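Side-chain contacts in neutral ceramidase (Pseudomonas aeruginosa, PDB 2ZWS), which hydrolyses the N-acyl linkage of ceramides to release sphingosine and a free fatty acid, and can also run the reaction backwards to make ceramide: residues Arg422-Ala427 / Asp481-Leu486; Asn212-Pro217 / Asn264-Thr269; Gly356-Gly361 / Thr375-Thr380. All blocks are in the same frame, centred on the assembly; numbering follows the deposited sequence.

Interaction 1: residues Arg422-Ala427 / Asp481-Leu486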
loop_
_atom_site.group_PDB
_atom_site.type_symbol
_atom_site.label_atom_id
_atom_site.label_comp_id
_atom_site.label_asym_id
_atom_site.label_seq_id
_atom_site.Cartn_x
_atom_site.Cartn_y
_atom_site.Cartn_z
ATOM N N ARG A 422 -14.992 4.484 18.436
ATOM C CA ARG A 422 -15.876 4.964 19.513
ATOM C C ARG A 422 -15.489 4.370 20.857
ATOM O O ARG A 422 -15.457 5.064 21.876
ATOM C CB ARG A 422 -17.329 4.592 19.228
ATOM C CG ARG A 422 -17.989 5.416 18.150
ATOM C CD ARG A 422 -19.354 4.857 17.788
ATOM N NE ARG A 422 -19.963 5.710 16.780
ATOM C CZ ARG A 422 -20.989 5.374 16.012
ATOM N NH1 ARG A 422 -21.544 4.170 16.102
ATOM N NH2 ARG A 422 -21.442 6.255 15.133
ATOM N N ALA A 423 -15.246 3.059 20.853
ATOM C CA ALA A 423 -14.956 2.338 22.094
ATOM C C ALA A 423 -13.616 2.799 22.673
ATOM O O ALA A 423 -13.483 3.008 23.882
ATOM C CB ALA A 423 -14.958 0.859 21.845
ATOM N N VAL A 424 -12.621 2.965 21.799
ATOM C CA VAL A 424 -11.310 3.448 22.209
ATOM C C VAL A 424 -11.360 4.905 22.681
ATOM O O VAL A 424 -10.775 5.234 23.727
ATOM C CB VAL A 424 -10.272 3.245 21.093
ATOM C CG1 VAL A 424 -8.960 4.051 21.369
ATOM C CG2 VAL A 424 -9.996 1.753 20.906
ATOM N N GLN A 425 -12.065 5.769 21.951
ATOM C CA GLN A 425 -12.214 7.153 22.407
ATOM C C GLN A 425 -12.877 7.213 23.798
ATOM O O GLN A 425 -12.461 8.008 24.648
ATOM C CB GLN A 425 -12.975 8.009 21.375
ATOM C CG GLN A 425 -13.203 9.476 21.822
ATOM C CD GLN A 425 -11.917 10.236 22.051
ATOM O OE1 GLN A 425 -11.211 10.608 21.109
ATOM N NE2 GLN A 425 -11.607 10.479 23.310
ATOM N N ALA A 426 -13.885 6.378 24.035
ATOM C CA ALA A 426 -14.531 6.357 25.365
ATOM C C ALA A 426 -13.533 5.944 26.450
ATOM O O ALA A 426 -13.481 6.566 27.508
ATOM C CB ALA A 426 -15.789 5.456 25.360
ATOM N N ALA A 427 -12.725 4.923 26.177
ATOM C CA ALA A 427 -11.737 4.439 27.131
ATOM C C ALA A 427 -10.591 5.428 27.336
ATOM O O ALA A 427 -10.021 5.508 28.426
ATOM C CB ALA A 427 -11.202 3.073 26.707
ATOM N N ASP A 481 -8.755 -2.960 25.427
ATOM C CA ASP A 481 -7.840 -3.389 26.485
ATOM C C ASP A 481 -6.481 -2.667 26.359
ATOM O O ASP A 481 -5.895 -2.235 27.363
ATOM C CB ASP A 481 -7.691 -4.920 26.507
ATOM C CG ASP A 481 -8.949 -5.638 27.039
ATOM O OD1 ASP A 481 -9.891 -4.951 27.502
ATOM O OD2 ASP A 481 -8.986 -6.894 27.005
ATOM N N MET A 482 -6.010 -2.486 25.119
ATOM C CA MET A 482 -4.742 -1.785 24.885
ATOM C C MET A 482 -4.870 -0.316 25.280
ATOM O O MET A 482 -3.969 0.236 25.901
ATOM C CB MET A 482 -4.317 -1.918 23.423
ATOM C CG MET A 482 -2.971 -1.234 23.160
ATOM S SD MET A 482 -2.297 -1.776 21.571
ATOM C CE MET A 482 -1.716 -3.426 22.005
ATOM N N ALA A 483 -6.005 0.304 24.948
ATOM C CA ALA A 483 -6.248 1.715 25.284
ATOM C C ALA A 483 -6.257 1.899 26.806
ATOM O O ALA A 483 -5.729 2.885 27.335
ATOM C CB ALA A 483 -7.591 2.184 24.692
ATOM N N VAL A 484 -6.901 0.968 27.512
ATOM C CA VAL A 484 -6.935 1.013 28.977
ATOM C C VAL A 484 -5.527 0.865 29.547
ATOM O O VAL A 484 -5.137 1.624 30.437
ATOM C CB VAL A 484 -7.869 -0.072 29.537
ATOM C CG1 VAL A 484 -7.681 -0.245 31.087
ATOM C CG2 VAL A 484 -9.331 0.282 29.211
ATOM N N ALA A 485 -4.745 -0.082 29.020
ATOM C CA ALA A 485 -3.331 -0.185 29.439
ATOM C C ALA A 485 -2.540 1.130 29.267
ATOM O O ALA A 485 -1.810 1.544 30.163
ATOM C CB ALA A 485 -2.642 -1.341 28.712
ATOM N N LEU A 486 -2.678 1.771 28.102
ATOM C CA LEU A 486 -2.073 3.098 27.883
ATOM C C LEU A 486 -2.530 4.093 28.931
ATOM O O LEU A 486 -1.716 4.803 29.519
ATOM C CB LEU A 486 -2.443 3.634 26.492
ATOM C CG LEU A 486 -1.450 3.293 25.403
ATOM C CD1 LEU A 486 -2.118 3.383 24.039
ATOM C CD2 LEU A 486 -0.216 4.170 25.482
#
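The carbonyl O of A427 accepts a hydrogen bond from NH1 of R487, just beyond L486 in the partner helix, while the CB of A427 meets A483 and V484. The contact belongs to a pair of nearly parallel helices, 414-428 and 471-488, whose local axes come within 9.0 Å at a crossing angle of -20°. Within 422-427 and 481-486 the rest of the interface is purely apolar and is made by two alanines and two valines. The CB of A483 is met by CG1 of V424 at 4.0 Å and by the CB of A427 at 4.2 Å, side chains one helical turn apart. V424 reaches it because CG1 stands anti to the backbone N (chi1 166°), and the same side chain also rests on F479, one turn earlier in the partner helix. V424 is buried further by M397 and L406 of the underlying sheet, where M482 and L486 also pack against strand 392-400, so that both helices cover the same sheet. D481, on the far side of its helix from this interface, forms a salt bridge with R310. Toward the more open margin, V484 touches with CG2 rather than CG1; anti to the carbonyl carbon, it lies 4.2 Å from the CB of A427.

Interaction 2: residues Asn212-Pro217 / Asn264-Thr269; sequences NHLISP and NEFDNT
N212 and E265 meet through a methylene and a carboxylate: the CB of N212 lies 3.6 Å from OE2 of E265, in one of the two conformers modelled for E265, with OE1 only slightly farther off. OE2 has its stronger partner elsewhere, the backbone N of T209, which helps to fix the rotation of the carboxylate. The polar link runs through a water, which donates to OD1 of N212 at 2.7 Å and, over a longer 3.3 Å, to OE1 of E265.

Within 212-217 two hydrogen bonds hold the N212 amide, which is swung over toward L214 with CG anti to the backbone N (chi1 162°). OD1 of N212 accepts from the backbone N of L214 at 3.0 Å, forming an Asx turn; the donor stands well above the carbonyl plane, 54° out of it. At the other end of the amide, ND2 of N212 gives a further 2.8 Å bond to a lone pair of L214 O, in the carbonyl plane. Separately, in the first turn of the helix, the backbone O of E265 is gripped from opposite faces by T269 N and by T269 OG1, the latter at 2.8 Å.

The apolar part is one touch: CD1 of L214 approaches the edge of the F266 ring, near its plane, 4.2 Å from CZ. The same ring makes an edge-to-face contact with H37, a magnesium ligand, and so belongs to the second shell of that metal.

The short, weakly bonded strand 214-215 lies at the edge of its sheet beside the parallel strand 32-36, L214 leaning on Q585 and R587 of strand 584-591; F266, in helix 265-286, also touches Q585, so helix and edge strand share one neighbour.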
loop_
_atom_site.group_PDB
_atom_site.type_symbol
_atom_site.label_atom_id
_atom_site.label_comp_id
_atom_site.label_asym_id
_atom_site.label_seq_id
_atom_site.Cartn_x
_atom_site.Cartn_y
_atom_site.Cartn_z
ATOM N N ASN A 212 -5.355 -3.964 -16.079
ATOM C CA ASN A 212 -4.130 -3.199 -16.188
ATOM C C ASN A 212 -2.928 -4.047 -15.785
ATOM O O ASN A 212 -2.999 -4.821 -14.824
ATOM C CB ASN A 212 -4.206 -1.975 -15.279
ATOM C CG ASN A 212 -2.833 -1.382 -15.016
ATOM O OD1 ASN A 212 -2.193 -0.834 -15.904
ATOM N ND2 ASN A 212 -2.371 -1.515 -13.778
ATOM N N HIS A 213 -1.815 -3.861 -16.492
ATOM C CA HIS A 213 -0.617 -4.636 -16.197
ATOM C C HIS A 213 0.559 -3.770 -15.781
ATOM O O HIS A 213 1.636 -4.296 -15.471
ATOM C CB HIS A 213 -0.264 -5.500 -17.404
ATOM C CG HIS A 213 -1.273 -6.572 -17.691
ATOM N ND1 HIS A 213 -2.319 -6.395 -18.570
ATOM C CD2 HIS A 213 -1.372 -7.842 -17.241
ATOM C CE1 HIS A 213 -3.038 -7.507 -18.627
ATOM N NE2 HIS A 213 -2.486 -8.399 -17.830
ATOM N N LEU A 214 0.362 -2.447 -15.746
ATOM C CA LEU A 214 1.449 -1.558 -15.338
ATOM C C LEU A 214 1.448 -1.349 -13.830
ATOM O O LEU A 214 0.389 -1.157 -13.226
ATOM C CB LEU A 214 1.300 -0.191 -15.994
ATOM C CG LEU A 214 1.323 -0.175 -17.529
ATOM C CD1 LEU A 214 1.275 1.277 -18.007
ATOM C CD2 LEU A 214 2.535 -0.907 -18.121
ATOM N N ILE A 215 2.634 -1.381 -13.227
ATOM C CA ILE A 215 2.756 -1.083 -11.802
ATOM C C ILE A 215 2.276 0.317 -11.540
ATOM O O ILE A 215 2.624 1.265 -12.251
ATOM C CB ILE A 215 4.207 -1.270 -11.314
ATOM C CG1 ILE A 215 4.528 -2.761 -11.312
ATOM C CG2 ILE A 215 4.394 -0.648 -9.929
ATOM C CD1 ILE A 215 5.957 -3.120 -10.867
ATOM N N SER A 216 1.447 0.450 -10.503
ATOM C CA SER A 216 0.934 1.768 -10.157
ATOM C C SER A 216 0.541 1.802 -8.681
ATOM O O SER A 216 0.032 0.818 -8.148
ATOM C CB SER A 216 -0.312 2.088 -10.994
ATOM O OG SER A 216 -0.955 3.266 -10.526
ATOM N N PRO A 217 0.777 2.941 -8.029
ATOM C CA PRO A 217 0.313 3.150 -6.663
ATOM C C PRO A 217 -1.141 3.663 -6.607
ATOM O O PRO A 217 -1.630 3.993 -5.512
ATOM C CB PRO A 217 1.284 4.210 -6.149
ATOM C CG PRO A 217 1.530 5.091 -7.373
ATOM C CD PRO A 217 1.553 4.096 -8.523
ATOM N N ASN A 264 -11.638 5.315 -19.065
ATOM C CA ASN A 264 -10.207 5.462 -18.906
ATOM C C ASN A 264 -9.823 5.340 -17.429
ATOM O O ASN A 264 -10.097 6.224 -16.609
ATOM C CB ASN A 264 -9.729 6.778 -19.546
ATOM C CG ASN A 264 -8.221 6.828 -19.732
ATOM O OD1 ASN A 264 -7.702 7.098 -20.828
ATOM N ND2 ASN A 264 -7.513 6.567 -18.680
ATOM N N GLU A 265 -9.188 4.219 -17.097
ATOM C CA GLU A 265 -8.774 3.966 -15.711
ATOM C C GLU A 265 -7.685 4.937 -15.218
ATOM O O GLU A 265 -7.619 5.243 -14.019
ATOM C CB GLU A 265 -8.364 2.499 -15.528
ATOM C CG GLU A 265 -7.243 2.068 -16.452
ATOM C CD GLU A 265 -6.974 0.569 -16.486
ATOM O OE1 GLU A 265 -6.404 0.122 -17.504
ATOM O OE2 GLU A 265 -7.286 -0.157 -15.514
ATOM N N PHE A 266 -6.837 5.406 -16.120
ATOM C CA PHE A 266 -5.860 6.413 -15.735
ATOM C C PHE A 266 -6.552 7.722 -15.355
ATOM O O PHE A 266 -6.186 8.339 -14.356
ATOM C CB PHE A 266 -4.847 6.658 -16.858
ATOM C CG PHE A 266 -4.024 5.441 -17.202
ATOM C CD1 PHE A 266 -4.380 4.633 -18.277
ATOM C CD2 PHE A 266 -2.890 5.115 -16.466
ATOM C CE1 PHE A 266 -3.603 3.503 -18.603
ATOM C CE2 PHE A 266 -2.110 4.000 -16.782
ATOM C CZ PHE A 266 -2.467 3.185 -17.841
ATOM N N ASP A 267 -7.528 8.151 -16.159
ATOM C CA ASP A 267 -8.312 9.352 -15.825
ATOM C C ASP A 267 -8.989 9.173 -14.461
ATOM O O ASP A 267 -9.021 10.120 -13.652
ATOM C CB ASP A 267 -9.415 9.614 -16.866
ATOM C CG ASP A 267 -8.886 10.105 -18.206
ATOM O OD1 ASP A 267 -7.690 10.461 -18.312
ATOM O OD2 ASP A 267 -9.686 10.162 -19.167
ATOM N N ASN A 268 -9.549 7.985 -14.230
ATOM C CA ASN A 268 -10.257 7.683 -12.957
ATOM C C ASN A 268 -9.292 7.748 -11.773
ATOM O O ASN A 268 -9.616 8.300 -10.726
ATOM C CB ASN A 268 -10.922 6.306 -12.974
ATOM C CG ASN A 268 -12.021 6.171 -14.030
ATOM O OD1 ASN A 268 -12.464 5.038 -14.323
ATOM N ND2 ASN A 268 -12.503 7.286 -14.561
ATOM N N THR A 269 -8.106 7.171 -11.951
ATOM C CA THR A 269 -7.067 7.171 -10.914
ATOM C C THR A 269 -6.678 8.602 -10.541
ATOM O O THR A 269 -6.596 8.957 -9.351
ATOM C CB THR A 269 -5.817 6.380 -11.401
ATOM O OG1 THR A 269 -6.171 5.010 -11.610
ATOM C CG2 THR A 269 -4.706 6.443 -10.377
HETATM O O HOH W 1 -3.270 -0.319 -18.343
#

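Interaction 3: residues Gly356-Gly361 / Thr375-Thr380; sequences GGLLTG and TILADT
One methyl of L358 does most of the work here: CD1 makes van der Waals contacts with the backbone O of L377 at 3.6 Å and with the CB of A378 at 3.9 Å. Both partners belong to a classic beta bulge, in which L377 and A378 face I326 across the small antiparallel pair of strands 326-327 and 376-378, and the loop between helices 350-354 and 365-370 lays L358 against the corner. The CG of L358 runs anti to the backbone N (chi1 -175°), carrying the branched end away from its own loop and onto the bulge. This is the tight part of the contact, with A378 buried beneath.

The outer part is much looser. CD2 of L358 reaches only to 4.4 Å from CD1 of L377, and both leucines remain exposed at the surface; a glycerol, probably from crystallisation, lies close to L358. I376, by contrast, packs on L367 and P363. Past L358 the loop turns to solvent, and there OG1 of T360 donates to G361 O at 2.7 Å, tilted 19° from the carbonyl plane.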
loop_
_atom_site.group_PDB
_atom_site.type_symbol
_atom_site.label_atom_id
_atom_site.label_comp_id
_atom_site.label_asym_id
_atom_site.label_seq_id
_atom_site.Cartn_x
_atom_site.Cartn_y
_atom_site.Cartn_z
ATOM N N GLY A 356 -2.652 -29.042 -1.936
ATOM C CA GLY A 356 -3.826 -29.887 -1.657
ATOM C C GLY A 356 -4.916 -30.255 -2.667
ATOM O O GLY A 356 -5.266 -31.417 -2.720
ATOM N N GLY A 357 -5.508 -29.320 -3.413
ATOM C CA GLY A 357 -5.597 -27.920 -3.099
ATOM C C GLY A 357 -6.953 -27.660 -2.460
ATOM O O GLY A 357 -7.086 -27.792 -1.255
ATOM N N LEU A 358 -7.957 -27.309 -3.264
ATOM C CA LEU A 358 -9.302 -26.963 -2.732
ATOM C C LEU A 358 -10.153 -28.212 -2.466
ATOM O O LEU A 358 -10.436 -28.962 -3.399
ATOM C CB LEU A 358 -10.047 -25.968 -3.638
ATOM C CG LEU A 358 -11.397 -25.469 -3.103
ATOM C CD1 LEU A 358 -11.227 -24.527 -1.908
ATOM C CD2 LEU A 358 -12.217 -24.811 -4.209
ATOM N N LEU A 359 -10.562 -28.385 -1.197
ATOM C CA LEU A 359 -11.214 -29.605 -0.679
ATOM C C LEU A 359 -10.186 -30.615 -0.127
ATOM O O LEU A 359 -8.972 -30.409 -0.255
ATOM C CB LEU A 359 -12.175 -30.238 -1.701
ATOM C CG LEU A 359 -13.578 -29.619 -1.780
ATOM C CD1 LEU A 359 -13.783 -28.814 -3.069
ATOM C CD2 LEU A 359 -14.674 -30.681 -1.604
ATOM N N THR A 360 -10.627 -31.707 0.512
ATOM C CA THR A 360 -12.028 -32.110 0.678
ATOM C C THR A 360 -12.602 -31.924 2.087
ATOM O O THR A 360 -12.095 -32.489 3.060
ATOM C CB THR A 360 -12.287 -33.565 0.130
ATOM O OG1 THR A 360 -13.546 -34.046 0.613
ATOM C CG2 THR A 360 -11.180 -34.544 0.546
ATOM N N GLY A 361 -13.642 -31.089 2.169
ATOM C CA GLY A 361 -14.550 -31.035 3.322
ATOM C C GLY A 361 -15.562 -32.158 3.119
ATOM O O GLY A 361 -15.428 -32.918 2.153
ATOM N N THR A 375 -21.180 -20.070 4.666
ATOM C CA THR A 375 -21.073 -21.385 4.048
ATOM C C THR A 375 -19.629 -21.547 3.599
ATOM O O THR A 375 -19.115 -20.848 2.711
ATOM C CB THR A 375 -22.112 -21.673 2.942
ATOM O OG1 THR A 375 -21.797 -20.959 1.750
ATOM C CG2 THR A 375 -23.513 -21.300 3.415
ATOM N N ILE A 376 -18.950 -22.446 4.288
ATOM C CA ILE A 376 -17.506 -22.569 4.128
ATOM C C ILE A 376 -17.127 -23.062 2.735
ATOM O O ILE A 376 -17.625 -24.098 2.274
ATOM C CB ILE A 376 -16.905 -23.472 5.223
ATOM C CG1 ILE A 376 -17.089 -22.812 6.598
ATOM C CG2 ILE A 376 -15.450 -23.780 4.911
ATOM C CD1 ILE A 376 -16.773 -23.699 7.782
ATOM N N LEU A 377 -16.260 -22.294 2.071
ATOM C CA LEU A 377 -15.657 -22.687 0.811
ATOM C C LEU A 377 -14.289 -23.331 1.039
ATOM O O LEU A 377 -13.951 -24.355 0.418
ATOM C CB LEU A 377 -15.520 -21.471 -0.112
ATOM C CG LEU A 377 -14.788 -21.672 -1.447
ATOM C CD1 LEU A 377 -15.555 -22.618 -2.370
ATOM C CD2 LEU A 377 -14.560 -20.338 -2.125
ATOM N N ALA A 378 -13.497 -22.716 1.916
ATOM C CA ALA A 378 -12.157 -23.218 2.226
ATOM C C ALA A 378 -11.876 -23.089 3.709
ATOM O O ALA A 378 -12.029 -22.014 4.285
ATOM C CB ALA A 378 -11.088 -22.487 1.403
ATOM N N ASP A 379 -11.472 -24.201 4.317
ATOM C CA ASP A 379 -11.085 -24.235 5.719
ATOM C C ASP A 379 -9.583 -23.967 5.768
ATOM O O ASP A 379 -8.780 -24.894 5.747
ATOM C CB ASP A 379 -11.418 -25.613 6.325
ATOM C CG ASP A 379 -10.917 -25.771 7.763
ATOM O OD1 ASP A 379 -10.209 -24.867 8.262
ATOM O OD2 ASP A 379 -11.218 -26.826 8.400
ATOM N N THR A 380 -9.226 -22.691 5.822
ATOM C CA THR A 380 -7.804 -22.274 5.695
ATOM C C THR A 380 -7.010 -22.522 6.982
ATOM O O THR A 380 -5.809 -22.816 6.946
ATOM C CB THR A 380 -7.690 -20.777 5.267
ATOM O OG1 THR A 380 -8.414 -19.971 6.199
ATOM C CG2 THR A 380 -8.265 -20.573 3.876
#

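The three contacts are separate pieces of the fold, and no two of them touch. Interactions 1 and 2 lie on opposite sides of the centre of the chain, their own centres 39 Å apart; the centre of interaction 3 is 37 Å from that of interaction 1 and 34 Å from that of interaction 2. Interaction 2 is the one near a metal: the side chain of F266 is about 3 Å from that of H37, which with D579, D581 and T584 holds the magnesium ion, about 8 Å from the side chain of L214. S216 O is hydrogen-bonded to T98, the residue after the zinc ligand H97. Interactions 1 and 3 are peripheral packing, though a bound palmitic acid lies about 10 Å from the side chain of V484.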